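Local coordinates for 5-Carboxyvanillate Decarboxylase (Novosphingobium aromaticivorans, PDB 4QRN), which probably removes a carboxyl group from 5-carboxyvanillate, as a manganese-binding decarboxylase of the amidohydrolase family, at residues Y35-T40 and K361-N366; N305-N310 and E328-Y333; G115-H120 and I177-H182. All coordinates share one frame; numbering follows the deposited sequence.

Starting from the N terminus, the chain enters its first barrel strand at 35-40, and interaction 1 is completed only some 320 residues later, when 361-366 of the last helix comes back against it. That long loop contains the other two contacts, one after the other. Interaction 3 closes first, joining the loop after strand 106-111 to the end of strand 177-179. Interaction 2 follows as a short closure between neighbouring strands 306-309 and 331-332. Interactions 1 and 2 touch directly, through salt bridges from Lys361 to Glu328 and Asp329. Interaction 3 lies on the opposite side of the chain's centre, about 23 Å from interaction 2, centre to centre.

Interaction 1: Y35-T40 and K361-N366; sequences YLRIAT and KFFQTN
The rings of Tyr35 and Phe363 lie almost parallel where the last helix of the amidohydrolase barrel, 356-370, returns to the lead-in of the first strand, 38-44. Their planes differ by 3° and their centroids are 4.5 Å apart, but the rings are displaced within their planes, so that one covers little of the other. Tyr35 CE1 lies over the face of the Phe363 ring near its rim, 3.3 Å from Phe363 CD2. Tyr35 can lie against the helix because its CG is tucked between the backbone N and the carbonyl carbon (chi1 47°). On the other face of the Phe363 ring is its helix neighbour Phe362, so the ring is sandwiched.

Arg37 runs alongside Phe363, both side chains heading the same way. Its CG comes within 3.8 Å of Phe363 CD1, and the guanidinium stands nearly upright to the ring, with the planes 87° apart. The polar ends of Tyr35 and Arg37 both go to Asp350 of helix 343-350, by a hydrogen bond from the phenol and a salt bridge from the guanidinium, which holds the two side chains around the Phe363 ring.

Gln364 leaves the helix at roughly a right angle to Phe363, its chain extended past CG, to meet the backbone of 35-40. Leu36 N gives its hydrogen to Gln364 OE1 at 2.9 Å, arriving from above the plane of the amide, while Leu36 CB and CG lie against the amide end of Gln364, at OE1 and CD. One turn of this helix is wider than usual, of pi type, with Asn366 N bonded to Lys361 O. Ile38 N donates to Phe363 O at 2.9 Å, and beyond it Ile38 CD1 rests 3.7 Å from Gln364 O.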
ATOM      1  N   TYR A  35     -27.741  11.725 -13.644  1.00  8.73           N
ATOM      2  CA  TYR A  35     -27.430  11.324 -12.289  1.00  8.25           C
ATOM      3  C   TYR A  35     -27.186  12.595 -11.498  1.00  7.63           C
ATOM      4  O   TYR A  35     -26.725  13.581 -12.052  1.00  8.64           O
ATOM      5  CB  TYR A  35     -26.186  10.409 -12.225  1.00  8.70           C
ATOM      6  CG  TYR A  35     -25.003  10.906 -13.019  1.00  8.38           C
ATOM      7  CD1 TYR A  35     -24.109  11.854 -12.505  1.00  8.68           C
ATOM      8  CD2 TYR A  35     -24.777  10.435 -14.304  1.00  8.87           C
ATOM      9  CE1 TYR A  35     -23.044  12.310 -13.266  1.00  8.42           C
ATOM     10  CE2 TYR A  35     -23.730  10.900 -15.069  1.00  8.43           C
ATOM     11  CZ  TYR A  35     -22.841  11.808 -14.536  1.00  8.79           C
ATOM     12  OH  TYR A  35     -21.789  12.251 -15.316  1.00  9.31           O
ATOM     13  N   LEU A  36     -27.469  12.542 -10.202  1.00  7.81           N
ATOM     14  CA  LEU A  36     -26.928  13.526  -9.276  1.00  8.06           C
ATOM     15  C   LEU A  36     -25.482  13.177  -8.986  1.00  7.41           C
ATOM     16  O   LEU A  36     -25.105  11.999  -9.039  1.00  8.01           O
ATOM     17  CB  LEU A  36     -27.706  13.524  -7.960  1.00  9.20           C
ATOM     18  CG  LEU A  36     -29.183  13.857  -8.049  1.00 11.08           C
ATOM     19  CD1 LEU A  36     -29.806  13.748  -6.659  1.00 13.32           C
ATOM     20  CD2 LEU A  36     -29.408  15.244  -8.630  1.00 12.03           C
ATOM     21  N   ARG A  37     -24.671  14.182  -8.680  1.00  6.56           N
ATOM     22  CA  ARG A  37     -23.311  13.942  -8.216  1.00  6.70           C
ATOM     23  C   ARG A  37     -23.313  14.056  -6.693  1.00  6.76           C
ATOM     24  O   ARG A  37     -23.481  15.160  -6.158  1.00  7.10           O
ATOM     25  CB  ARG A  37     -22.320  14.911  -8.835  1.00  7.22           C
ATOM     26  CG  ARG A  37     -22.308  14.879 -10.363  1.00  7.59           C
ATOM     27  CD  ARG A  37     -21.156  15.683 -10.919  1.00  7.43           C
ATOM     28  NE  ARG A  37     -21.197  15.886 -12.362  1.00  7.62           N
ATOM     29  CZ  ARG A  37     -21.918  16.821 -12.969  1.00  7.41           C
ATOM     30  NH1 ARG A  37     -22.699  17.640 -12.264  1.00  7.56           N
ATOM     31  NH2 ARG A  37     -21.831  16.939 -14.295  1.00  8.51           N
ATOM     32  N   ILE A  38     -23.147  12.920  -6.016  1.00  6.52           N
ATOM     33  CA  ILE A  38     -23.109  12.862  -4.557  1.00  7.10           C
ATOM     34  C   ILE A  38     -21.668  12.563  -4.147  1.00  6.69           C
ATOM     35  O   ILE A  38     -21.145  11.478  -4.450  1.00  7.41           O
ATOM     36  CB  ILE A  38     -24.081  11.804  -4.007  1.00  7.53           C
ATOM     37  CG1 ILE A  38     -25.519  12.123  -4.490  1.00  7.99           C
ATOM     38  CG2 ILE A  38     -23.967  11.745  -2.485  1.00  8.04           C
ATOM     39  CD1 ILE A  38     -26.586  11.150  -4.008  1.00  8.82           C
ATOM     40  N   ALA A  39     -21.017  13.529  -3.503  1.00  6.52           N
ATOM     41  CA  ALA A  39     -19.624  13.397  -3.108  1.00  6.79           C
ATOM     42  C   ALA A  39     -19.570  12.852  -1.678  1.00  6.73           C
ATOM     43  O   ALA A  39     -20.093  13.473  -0.765  1.00  7.19           O
ATOM     44  CB  ALA A  39     -18.947  14.750  -3.202  1.00  7.46           C
ATOM     45  N   THR A  40     -18.937  11.689  -1.502  1.00  7.19           N
ATOM     46  CA  THR A  40     -19.065  10.942  -0.258  1.00  7.71           C
ATOM     47  C   THR A  40     -17.878  10.998   0.717  1.00  7.74           C
ATOM     48  O   THR A  40     -17.902  10.246   1.696  1.00  9.46           O
ATOM     49  CB  THR A  40     -19.383   9.476  -0.557  1.00  7.56           C
ATOM     50  OG1 THR A  40     -18.324   8.898  -1.334  1.00  7.68           O
ATOM     51  CG2 THR A  40     -20.712   9.325  -1.293  1.00  8.15           C
ATOM     52  N   LYS A 361     -24.945   4.586 -10.832  1.00  7.12           N
ATOM     53  CA  LYS A 361     -24.642   3.924  -9.558  1.00  6.91           C
ATOM     54  C   LYS A 361     -23.444   4.599  -8.875  1.00  6.68           C
ATOM     55  O   LYS A 361     -23.486   4.901  -7.686  1.00  6.65           O
ATOM     56  CB  LYS A 361     -24.328   2.446  -9.778  1.00  7.62           C
ATOM     57  CG  LYS A 361     -25.538   1.626 -10.198  1.00  9.10           C
ATOM     58  CD  LYS A 361     -25.118   0.161 -10.383  1.00 10.36           C
ATOM     59  CE  LYS A 361     -26.286  -0.725 -10.763  1.00 12.66           C
ATOM     60  NZ  LYS A 361     -25.865  -2.169 -10.753  1.00 14.35           N
ATOM     61  N   PHE A 362     -22.368   4.793  -9.649  1.00  6.74           N
ATOM     62  CA  PHE A 362     -21.128   5.375  -9.145  1.00  6.58           C
ATOM     63  C   PHE A 362     -21.352   6.765  -8.545  1.00  6.20           C
ATOM     64  O   PHE A 362     -20.892   7.050  -7.439  1.00  6.37           O
ATOM     65  CB  PHE A 362     -20.120   5.402 -10.303  1.00  7.15           C
ATOM     66  CG  PHE A 362     -18.830   6.112  -9.979  1.00  6.79           C
ATOM     67  CD1 PHE A 362     -17.909   5.559  -9.088  1.00  7.13           C
ATOM     68  CD2 PHE A 362     -18.513   7.326 -10.571  1.00  7.29           C
ATOM     69  CE1 PHE A 362     -16.714   6.216  -8.795  1.00  8.23           C
ATOM     70  CE2 PHE A 362     -17.312   7.981 -10.278  1.00  8.12           C
ATOM     71  CZ  PHE A 362     -16.423   7.412  -9.403  1.00  7.98           C
ATOM     72  N   PHE A 363     -22.055   7.639  -9.256  1.00  6.51           N
ATOM     73  CA  PHE A 363     -22.228   9.012  -8.795  1.00  6.22           C
ATOM     74  C   PHE A 363     -23.321   9.207  -7.762  1.00  6.32           C
ATOM     75  O   PHE A 363     -23.245  10.131  -6.957  1.00  7.13           O
ATOM     76  CB  PHE A 363     -22.526   9.949  -9.970  1.00  6.82           C
ATOM     77  CG  PHE A 363     -21.297  10.531 -10.634  1.00  7.21           C
ATOM     78  CD1 PHE A 363     -20.550  11.505  -9.990  1.00  7.93           C
ATOM     79  CD2 PHE A 363     -20.940  10.165 -11.931  1.00  9.21           C
ATOM     80  CE1 PHE A 363     -19.477  12.136 -10.633  1.00  9.44           C
ATOM     81  CE2 PHE A 363     -19.842  10.757 -12.566  1.00 10.71           C
ATOM     82  CZ  PHE A 363     -19.135  11.752 -11.913  1.00 10.49           C
ATOM     83  N   GLN A 364     -24.385   8.400  -7.843  1.00  6.82           N
ATOM     84  CA  GLN A 364     -25.620   8.690  -7.104  1.00  7.22           C
ATOM     85  C   GLN A 364     -26.176   7.510  -6.335  1.00  7.04           C
ATOM     86  O   GLN A 364     -26.338   7.587  -5.124  1.00  7.32           O
ATOM     87  CB  GLN A 364     -26.699   9.196  -8.066  1.00  7.69           C
ATOM     88  CG  GLN A 364     -28.015   9.489  -7.339  1.00  8.47           C
ATOM     89  CD  GLN A 364     -29.154   9.763  -8.297  1.00  9.85           C
ATOM     90  OE1 GLN A 364     -28.967  10.225  -9.427  1.00  8.83           O
ATOM     91  NE2 GLN A 364     -30.349   9.411  -7.876  1.00 14.00           N
ATOM     92  N   THR A 365     -26.581   6.438  -7.024  1.00  7.35           N
ATOM     93  CA  THR A 365     -27.486   5.512  -6.353  1.00  7.63           C
ATOM     94  C   THR A 365     -26.798   4.559  -5.393  1.00  6.95           C
ATOM     95  O   THR A 365     -27.452   4.087  -4.457  1.00  7.51           O
ATOM     96  CB  THR A 365     -28.398   4.764  -7.338  1.00  8.39           C
ATOM     97  OG1 THR A 365     -27.607   3.991  -8.229  1.00  8.82           O
ATOM     98  CG2 THR A 365     -29.249   5.752  -8.139  1.00  9.38           C
ATOM     99  N   ASN A 366     -25.507   4.284  -5.568  1.00  6.72           N
ATOM    100  CA  ASN A 366     -24.823   3.519  -4.538  1.00  6.92           C
ATOM    101  C   ASN A 366     -24.809   4.284  -3.214  1.00  6.89           C
ATOM    102  O   ASN A 366     -25.168   3.729  -2.182  1.00  7.49           O
ATOM    103  CB  ASN A 366     -23.407   3.171  -4.971  1.00  6.92           C
ATOM    104  CG  ASN A 366     -23.356   2.137  -6.108  1.00  6.82           C
ATOM    105  OD1 ASN A 366     -24.338   1.445  -6.408  1.00  7.43           O
ATOM    106  ND2 ASN A 366     -22.188   2.024  -6.726  1.00  7.25           N
TER

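Interaction 2: N305-N310 and E328-Y333; sequences NVLVTN and EDRVMY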
ATOM      1  N   ASN A 305     -19.144  -6.726   2.959  1.00  8.24           N
ATOM      2  CA  ASN A 305     -19.037  -5.850   4.131  1.00  8.22           C
ATOM      3  C   ASN A 305     -18.191  -4.608   3.944  1.00  7.41           C
ATOM      4  O   ASN A 305     -18.209  -3.760   4.828  1.00  8.67           O
ATOM      5  CB  ASN A 305     -18.485  -6.615   5.336  1.00  8.82           C
ATOM      6  CG  ASN A 305     -19.407  -7.710   5.794  1.00  9.78           C
ATOM      7  OD1 ASN A 305     -19.284  -8.873   5.379  1.00 11.33           O
ATOM      8  ND2 ASN A 305     -20.347  -7.357   6.650  1.00  9.78           N
ATOM      9  N   VAL A 306     -17.468  -4.470   2.840  1.00  7.07           N
ATOM     10  CA  VAL A 306     -16.633  -3.297   2.611  1.00  7.61           C
ATOM     11  C   VAL A 306     -17.162  -2.521   1.420  1.00  6.90           C
ATOM     12  O   VAL A 306     -17.657  -3.096   0.455  1.00  7.69           O
ATOM     13  CB  VAL A 306     -15.160  -3.706   2.407  1.00  7.63           C
ATOM     14  CG1 VAL A 306     -14.272  -2.483   2.150  1.00  8.51           C
ATOM     15  CG2 VAL A 306     -14.669  -4.488   3.632  1.00  8.70           C
ATOM     16  N   LEU A 307     -17.089  -1.203   1.510  1.00  7.20           N
ATOM     17  CA  LEU A 307     -17.549  -0.288   0.474  1.00  7.00           C
ATOM     18  C   LEU A 307     -16.406   0.692   0.211  1.00  6.56           C
ATOM     19  O   LEU A 307     -15.660   1.032   1.135  1.00  7.38           O
ATOM     20  CB  LEU A 307     -18.773   0.474   0.978  1.00  7.58           C
ATOM     21  CG  LEU A 307     -19.995  -0.409   1.278  1.00  7.92           C
ATOM     22  CD1 LEU A 307     -21.008   0.367   2.098  1.00  8.82           C
ATOM     23  CD2 LEU A 307     -20.637  -0.963  -0.021  1.00  7.91           C
ATOM     24  N   VAL A 308     -16.265   1.122  -1.037  1.00  6.56           N
ATOM     25  CA  VAL A 308     -15.126   1.945  -1.416  1.00  7.05           C
ATOM     26  C   VAL A 308     -15.574   3.191  -2.135  1.00  6.61           C
ATOM     27  O   VAL A 308     -16.542   3.175  -2.913  1.00  7.00           O
ATOM     28  CB  VAL A 308     -14.182   1.124  -2.331  1.00  9.38           C
ATOM     29  CG1 VAL A 308     -13.202   1.993  -3.107  1.00 10.82           C
ATOM     30  CG2 VAL A 308     -13.471   0.076  -1.512  1.00  9.93           C
ATOM     31  N   THR A 309     -14.864   4.282  -1.885  1.00  6.61           N
ATOM     32  CA  THR A 309     -15.028   5.490  -2.684  1.00  6.33           C
ATOM     33  C   THR A 309     -13.739   5.753  -3.464  1.00  5.70           C
ATOM     34  O   THR A 309     -12.675   5.253  -3.122  1.00  7.01           O
ATOM     35  CB  THR A 309     -15.402   6.734  -1.859  1.00  7.06           C
ATOM     36  OG1 THR A 309     -14.205   7.325  -1.314  1.00  7.42           O
ATOM     37  CG2 THR A 309     -16.409   6.411  -0.758  1.00  7.96           C
ATOM     38  N   ASN A 310     -13.842   6.604  -4.488  1.00  6.18           N
ATOM     39  CA  ASN A 310     -12.669   6.989  -5.276  1.00  6.40           C
ATOM     40  C   ASN A 310     -12.047   8.307  -4.838  1.00  6.14           C
ATOM     41  O   ASN A 310     -11.401   8.965  -5.657  1.00  6.73           O
ATOM     42  CB  ASN A 310     -12.983   7.067  -6.774  1.00  6.79           C
ATOM     43  CG  ASN A 310     -13.648   8.363  -7.138  1.00  6.25           C
ATOM     44  OD1 ASN A 310     -14.601   8.767  -6.484  1.00  6.72           O
ATOM     45  ND2 ASN A 310     -13.167   9.019  -8.190  1.00  7.54           N
ATOM     46  N   GLU A 328     -19.834  -3.403  -9.030  1.00  8.68           N
ATOM     47  CA  GLU A 328     -20.125  -2.007  -9.347  1.00  8.93           C
ATOM     48  C   GLU A 328     -21.106  -1.349  -8.381  1.00  8.33           C
ATOM     49  O   GLU A 328     -21.169  -0.123  -8.348  1.00  9.11           O
ATOM     50  CB  GLU A 328     -20.617  -1.860 -10.771  1.00 10.84           C
ATOM     51  CG  GLU A 328     -21.966  -2.457 -10.991  1.00 12.45           C
ATOM     52  CD  GLU A 328     -22.523  -2.159 -12.367  1.00 14.00           C
ATOM     53  OE1 GLU A 328     -21.745  -1.770 -13.263  1.00 15.31           O
ATOM     54  OE2 GLU A 328     -23.746  -2.303 -12.565  1.00 15.57           O
ATOM     55  N   ASP A 329     -21.831  -2.124  -7.584  1.00  8.18           N
ATOM     56  CA  ASP A 329     -22.718  -1.550  -6.583  1.00  8.65           C
ATOM     57  C   ASP A 329     -21.978  -1.065  -5.347  1.00  7.67           C
ATOM     58  O   ASP A 329     -22.617  -0.482  -4.474  1.00  8.90           O
ATOM     59  CB  ASP A 329     -23.762  -2.574  -6.096  1.00 11.65           C
ATOM     60  CG  ASP A 329     -24.772  -2.969  -7.126  1.00 15.97           C
ATOM     61  OD1 ASP A 329     -24.796  -2.397  -8.225  1.00 15.22           O
ATOM     62  OD2 ASP A 329     -25.584  -3.863  -6.788  1.00 19.31           O
ATOM     63  N   ARG A 330     -20.671  -1.333  -5.246  1.00  7.09           N
ATOM     64  CA  ARG A 330     -19.952  -1.140  -3.988  1.00  7.05           C
ATOM     65  C   ARG A 330     -18.862  -0.081  -4.098  1.00  7.26           C
ATOM     66  O   ARG A 330     -18.039   0.042  -3.190  1.00  8.18           O
ATOM     67  CB  ARG A 330     -19.388  -2.469  -3.483  1.00  8.14           C
ATOM     68  CG  ARG A 330     -20.475  -3.507  -3.267  1.00  8.84           C
ATOM     69  CD  ARG A 330     -19.954  -4.736  -2.525  1.00  8.95           C
ATOM     70  NE  ARG A 330     -19.701  -4.483  -1.108  1.00  8.80           N
ATOM     71  CZ  ARG A 330     -20.631  -4.485  -0.159  1.00  8.57           C
ATOM     72  NH1 ARG A 330     -21.902  -4.725  -0.464  1.00 10.06           N
ATOM     73  NH2 ARG A 330     -20.299  -4.251   1.093  1.00  8.84           N
ATOM     74  N   VAL A 331     -18.880   0.701  -5.182  1.00  6.71           N
ATOM     75  CA  VAL A 331     -17.878   1.731  -5.454  1.00  6.66           C
ATOM     76  C   VAL A 331     -18.611   3.044  -5.723  1.00  6.27           C
ATOM     77  O   VAL A 331     -19.484   3.105  -6.600  1.00  6.71           O
ATOM     78  CB  VAL A 331     -16.991   1.339  -6.658  1.00  7.70           C
ATOM     79  CG1 VAL A 331     -15.966   2.421  -6.954  1.00  8.66           C
ATOM     80  CG2 VAL A 331     -16.342  -0.017  -6.414  1.00  8.62           C
ATOM     81  N   MET A 332     -18.235   4.092  -4.986  1.00  6.41           N
ATOM     82  CA  MET A 332     -18.921   5.384  -4.991  1.00  6.55           C
ATOM     83  C   MET A 332     -17.964   6.513  -5.316  1.00  6.18           C
ATOM     84  O   MET A 332     -16.783   6.483  -4.954  1.00  6.64           O
ATOM     85  CB  MET A 332     -19.504   5.639  -3.577  1.00  7.05           C
ATOM     86  CG  MET A 332     -20.652   4.709  -3.244  1.00  8.45           C
ATOM     87  SD  MET A 332     -21.179   4.829  -1.523  1.00  9.04           S
ATOM     88  CE  MET A 332     -19.880   3.890  -0.707  1.00 13.56           C
ATOM     89  N   TYR A 333     -18.513   7.550  -5.925  1.00  6.02           N
ATOM     90  CA  TYR A 333     -17.798   8.781  -6.162  1.00  6.04           C
ATOM     91  C   TYR A 333     -17.572   9.562  -4.865  1.00  6.22           C
ATOM     92  O   TYR A 333     -18.465   9.671  -4.021  1.00  6.42           O
ATOM     93  CB  TYR A 333     -18.606   9.652  -7.136  1.00  6.61           C
ATOM     94  CG  TYR A 333     -18.005  11.035  -7.323  1.00  6.55           C
ATOM     95  CD1 TYR A 333     -16.810  11.206  -8.022  1.00  6.92           C
ATOM     96  CD2 TYR A 333     -18.596  12.156  -6.766  1.00  7.20           C
ATOM     97  CE1 TYR A 333     -16.232  12.462  -8.148  1.00  7.56           C
ATOM     98  CE2 TYR A 333     -18.027  13.401  -6.881  1.00  7.99           C
ATOM     99  CZ  TYR A 333     -16.834  13.559  -7.561  1.00  8.16           C
ATOM    100  OH  TYR A 333     -16.300  14.827  -7.644  1.00  8.70           O
TER
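Val308 pairs with Val331, and Thr309 with Met332, as two parallel strands drawn together by three backbone hydrogen bonds. Val308 N donates to Arg330 O, Met332 N to Val308 O at 2.8 Å, and Asn310 N to Met332 O. This middle is the tight part: Thr309 CA also points its hydrogen at Met332 O, 3.0 Å away. Val308 and Val331 face helix 316-326, while Thr309 and Met332 turn to the other face, where both touch Thr40.

At the Val306 end the arginine side chain takes over from the backbone. Bent at chi3 (73°), Arg330 swings round so that NE, at 2.9 Å, and NH2 both grip Val306 O side-on, from one face of that carbonyl. Leu307 CD2 sits over the centre of the guanidinium, 3.5 Å from Arg330 CZ, and Gln258 takes a further bond from NH2. A leucine here would probably cost Val306 O the two arginine donors and Gln258 its bond from NH2, and leave the Leu307 methyl without the flat surface it rests on. Before Arg330 the chain runs clear of 305-310: Glu328 and Asp329, partly exposed, form salt bridges with Lys361.

Strand 306-309, helix 316-326 and strand 331-332 thus form a beta-alpha-beta crossover, the repeating unit of the parallel amidohydrolase barrel.

Interaction 3: G115-H120 and I177-H182; sequences GVQPLH and IQINSH
Gln117 pushes its amide across the side chain of Asn180 at about a right angle, the two amide planes 26° apart, and its two polar atoms are then shared out along the segment from Asn180 to His182. Gln117 OE1 takes the strongest bond: Asn180 N donates to it at 2.8 Å, in the carbonyl plane and on a lone pair. Asn180 ND2 adds a weak bond to the same oxygen at 3.2 Å.

On the other end of the amide, Gln117 NE2 gives weak bonds to His182 O, at 3.0 Å, and Ser181 O, at 3.2 Å. Partners for both ends fix which way round the amide sits. The chain gets there extended beyond CG (chi2 176°), reaching out of the type I turn that runs from Val116 to Leu119, and the Ile179 CG2 methyl lies against its amide.

Asn180 itself is held in place from its own strand, since Gln178 NE2 donates to Asn180 OD1 at 2.9 Å. Its ND2 approaches the backbone of Gly115, where a positive phi (61°) favours glycine and there is little room for a side chain. Asn180 is also the centre of an inverse gamma turn.

Asn180 packs on Ser113, a residue of the inhibitor pocket, and its side chain comes within about 4 Å of that of His210, a manganese ligand. The contact therefore joins two loops that follow parallel strands of this amidohydrolase-type barrel, close behind the metal site, consistent with a second-shell position.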
ATOM      1  N   GLY A 115      -9.655  14.658  13.780  1.00  7.23           N
ATOM      2  CA  GLY A 115     -10.772  14.899  14.678  1.00  7.88           C
ATOM      3  C   GLY A 115     -10.289  15.152  16.096  1.00  7.51           C
ATOM      4  O   GLY A 115      -9.252  15.799  16.312  1.00  8.30           O
ATOM      5  N   VAL A 116     -11.020  14.637  17.083  1.00  7.73           N
ATOM      6  CA  VAL A 116     -10.600  14.794  18.480  1.00  8.46           C
ATOM      7  C   VAL A 116      -9.853  13.578  19.002  1.00  8.37           C
ATOM      8  O   VAL A 116      -9.524  13.502  20.186  1.00  8.72           O
ATOM      9  CB  VAL A 116     -11.792  15.108  19.413  1.00  8.64           C
ATOM     10  CG1 VAL A 116     -12.506  16.371  18.957  1.00  9.61           C
ATOM     11  CG2 VAL A 116     -12.755  13.941  19.525  1.00  9.16           C
ATOM     12  N   GLN A 117      -9.573  12.628  18.118  1.00  7.98           N
ATOM     13  CA  GLN A 117      -8.935  11.386  18.522  1.00  8.31           C
ATOM     14  C   GLN A 117      -7.583  11.547  19.232  1.00  8.10           C
ATOM     15  O   GLN A 117      -7.294  10.792  20.151  1.00  8.79           O
ATOM     16  CB  GLN A 117      -8.847  10.426  17.324  1.00  8.06           C
ATOM     17  CG  GLN A 117     -10.253  10.147  16.783  1.00  8.28           C
ATOM     18  CD  GLN A 117     -10.324   9.300  15.551  1.00  7.94           C
ATOM     19  OE1 GLN A 117     -11.233   9.515  14.743  1.00 10.05           O
ATOM     20  NE2 GLN A 117      -9.417   8.342  15.383  1.00  8.41           N
ATOM     21  N   PRO A 118      -6.761  12.550  18.846  1.00  8.59           N
ATOM     22  CA  PRO A 118      -5.452  12.654  19.516  1.00  8.98           C
ATOM     23  C   PRO A 118      -5.496  13.291  20.910  1.00  9.31           C
ATOM     24  O   PRO A 118      -4.455  13.324  21.577  1.00 10.12           O
ATOM     25  CB  PRO A 118      -4.650  13.564  18.579  1.00  9.85           C
ATOM     26  CG  PRO A 118      -5.342  13.484  17.269  1.00 10.38           C
ATOM     27  CD  PRO A 118      -6.803  13.344  17.604  1.00  9.24           C
ATOM     28  N   LEU A 119      -6.640  13.845  21.304  1.00  9.78           N
ATOM     29  CA  LEU A 119      -6.694  14.677  22.510  1.00 10.95           C
ATOM     30  C   LEU A 119      -6.565  13.835  23.764  1.00 12.09           C
ATOM     31  O   LEU A 119      -7.243  12.805  23.935  1.00 12.68           O
ATOM     32  CB  LEU A 119      -7.983  15.481  22.535  1.00 11.46           C
ATOM     33  CG  LEU A 119      -7.938  16.832  21.812  1.00 11.70           C
ATOM     34  CD1 LEU A 119      -7.511  16.728  20.354  1.00 12.26           C
ATOM     35  CD2 LEU A 119      -9.292  17.505  21.934  1.00 12.88           C
ATOM     36  N   HIS A 120      -5.688  14.280  24.655  1.00 13.45           N
ATOM     37  CA  HIS A 120      -5.417  13.559  25.885  1.00 15.66           C
ATOM     38  C   HIS A 120      -6.457  13.768  26.989  1.00 17.59           C
ATOM     39  O   HIS A 120      -6.656  12.892  27.838  1.00 19.46           O
ATOM     40  CB  HIS A 120      -4.029  13.946  26.376  1.00 16.64           C
ATOM     41  CG  HIS A 120      -2.953  13.619  25.384  1.00 18.78           C
ATOM     42  ND1 HIS A 120      -2.295  14.575  24.634  1.00 20.85           N
ATOM     43  CD2 HIS A 120      -2.490  12.424  24.948  1.00 20.08           C
ATOM     44  CE1 HIS A 120      -1.429  13.983  23.828  1.00 20.65           C
ATOM     45  NE2 HIS A 120      -1.522  12.678  24.006  1.00 20.40           N
ATOM     46  N   ILE A 177     -20.835   7.391  10.973  1.00  8.76           N
ATOM     47  CA  ILE A 177     -19.732   8.099  11.609  1.00  7.99           C
ATOM     48  C   ILE A 177     -18.465   7.864  10.788  1.00  7.25           C
ATOM     49  O   ILE A 177     -18.307   6.851  10.095  1.00  7.55           O
ATOM     50  CB  ILE A 177     -19.464   7.731  13.108  1.00  9.04           C
ATOM     51  CG1 ILE A 177     -19.087   6.243  13.247  1.00 10.50           C
ATOM     52  CG2 ILE A 177     -20.666   8.132  13.976  1.00 10.65           C
ATOM     53  CD1 ILE A 177     -18.488   5.899  14.575  1.00 10.21           C
ATOM     54  N   GLN A 178     -17.567   8.845  10.905  1.00  7.37           N
ATOM     55  CA  GLN A 178     -16.212   8.710  10.386  1.00  6.89           C
ATOM     56  C   GLN A 178     -15.250   8.626  11.552  1.00  7.24           C
ATOM     57  O   GLN A 178     -15.272   9.481  12.438  1.00  8.85           O
ATOM     58  CB  GLN A 178     -15.859   9.923   9.510  1.00  7.82           C
ATOM     59  CG  GLN A 178     -14.397   9.887   9.037  1.00  8.56           C
ATOM     60  CD  GLN A 178     -14.102  10.993   8.061  1.00  8.25           C
ATOM     61  OE1 GLN A 178     -14.613  10.987   6.938  1.00  8.74           O
ATOM     62  NE2 GLN A 178     -13.279  11.959   8.480  1.00  8.38           N
ATOM     63  N   ILE A 179     -14.398   7.595  11.551  1.00  6.80           N
ATOM     64  CA  ILE A 179     -13.299   7.499  12.501  1.00  6.89           C
ATOM     65  C   ILE A 179     -12.021   7.656  11.687  1.00  6.40           C
ATOM     66  O   ILE A 179     -11.843   7.018  10.640  1.00  6.91           O
ATOM     67  CB  ILE A 179     -13.326   6.173  13.291  1.00  7.34           C
ATOM     68  CG1 ILE A 179     -14.562   6.157  14.207  1.00  7.69           C
ATOM     69  CG2 ILE A 179     -12.016   5.993  14.104  1.00  8.29           C
ATOM     70  CD1 ILE A 179     -14.710   4.888  15.052  1.00  8.65           C
ATOM     71  N   ASN A 180     -11.144   8.534  12.161  1.00  6.88           N
ATOM     72  CA  ASN A 180      -9.912   8.906  11.478  1.00  7.24           C
ATOM     73  C   ASN A 180      -8.809   7.953  11.868  1.00  7.03           C
ATOM     74  O   ASN A 180      -7.830   8.311  12.527  1.00  7.88           O
ATOM     75  CB  ASN A 180      -9.616  10.358  11.822  1.00  8.15           C
ATOM     76  CG  ASN A 180     -10.777  11.217  11.493  1.00  9.17           C
ATOM     77  OD1 ASN A 180     -11.111  11.343  10.314  1.00  9.75           O
ATOM     78  ND2 ASN A 180     -11.453  11.764  12.519  1.00 10.10           N
ATOM     79  N   SER A 181      -9.011   6.697  11.495  1.00  7.45           N
ATOM     80  CA  SER A 181      -8.102   5.598  11.737  1.00  8.05           C
ATOM     81  C   SER A 181      -7.698   5.532  13.210  1.00  7.33           C
ATOM     82  O   SER A 181      -8.589   5.542  14.056  1.00  7.79           O
ATOM     83  CB  SER A 181      -6.952   5.586  10.725  1.00  8.22           C
ATOM     84  OG  SER A 181      -6.452   4.279  10.630  1.00  8.03           O
ATOM     85  N   HIS A 182      -6.413   5.338  13.531  1.00  7.35           N
ATOM     86  CA  HIS A 182      -6.032   5.023  14.909  1.00  7.90           C
ATOM     87  C   HIS A 182      -6.419   6.135  15.893  1.00  7.08           C
ATOM     88  O   HIS A 182      -6.576   7.304  15.537  1.00  7.89           O
ATOM     89  CB  HIS A 182      -4.509   4.770  15.012  1.00  7.83           C
ATOM     90  CG  HIS A 182      -3.685   6.006  14.895  1.00  7.31           C
ATOM     91  ND1 HIS A 182      -3.236   6.716  15.993  1.00  8.15           N
ATOM     92  CD2 HIS A 182      -3.235   6.660  13.794  1.00  8.22           C
ATOM     93  CE1 HIS A 182      -2.548   7.765  15.563  1.00  8.38           C
ATOM     94  NE2 HIS A 182      -2.526   7.749  14.234  1.00  8.55           N
TER
HETATM   95  O   HOH W   1     -14.374  10.030  14.991  1.00  9.11           O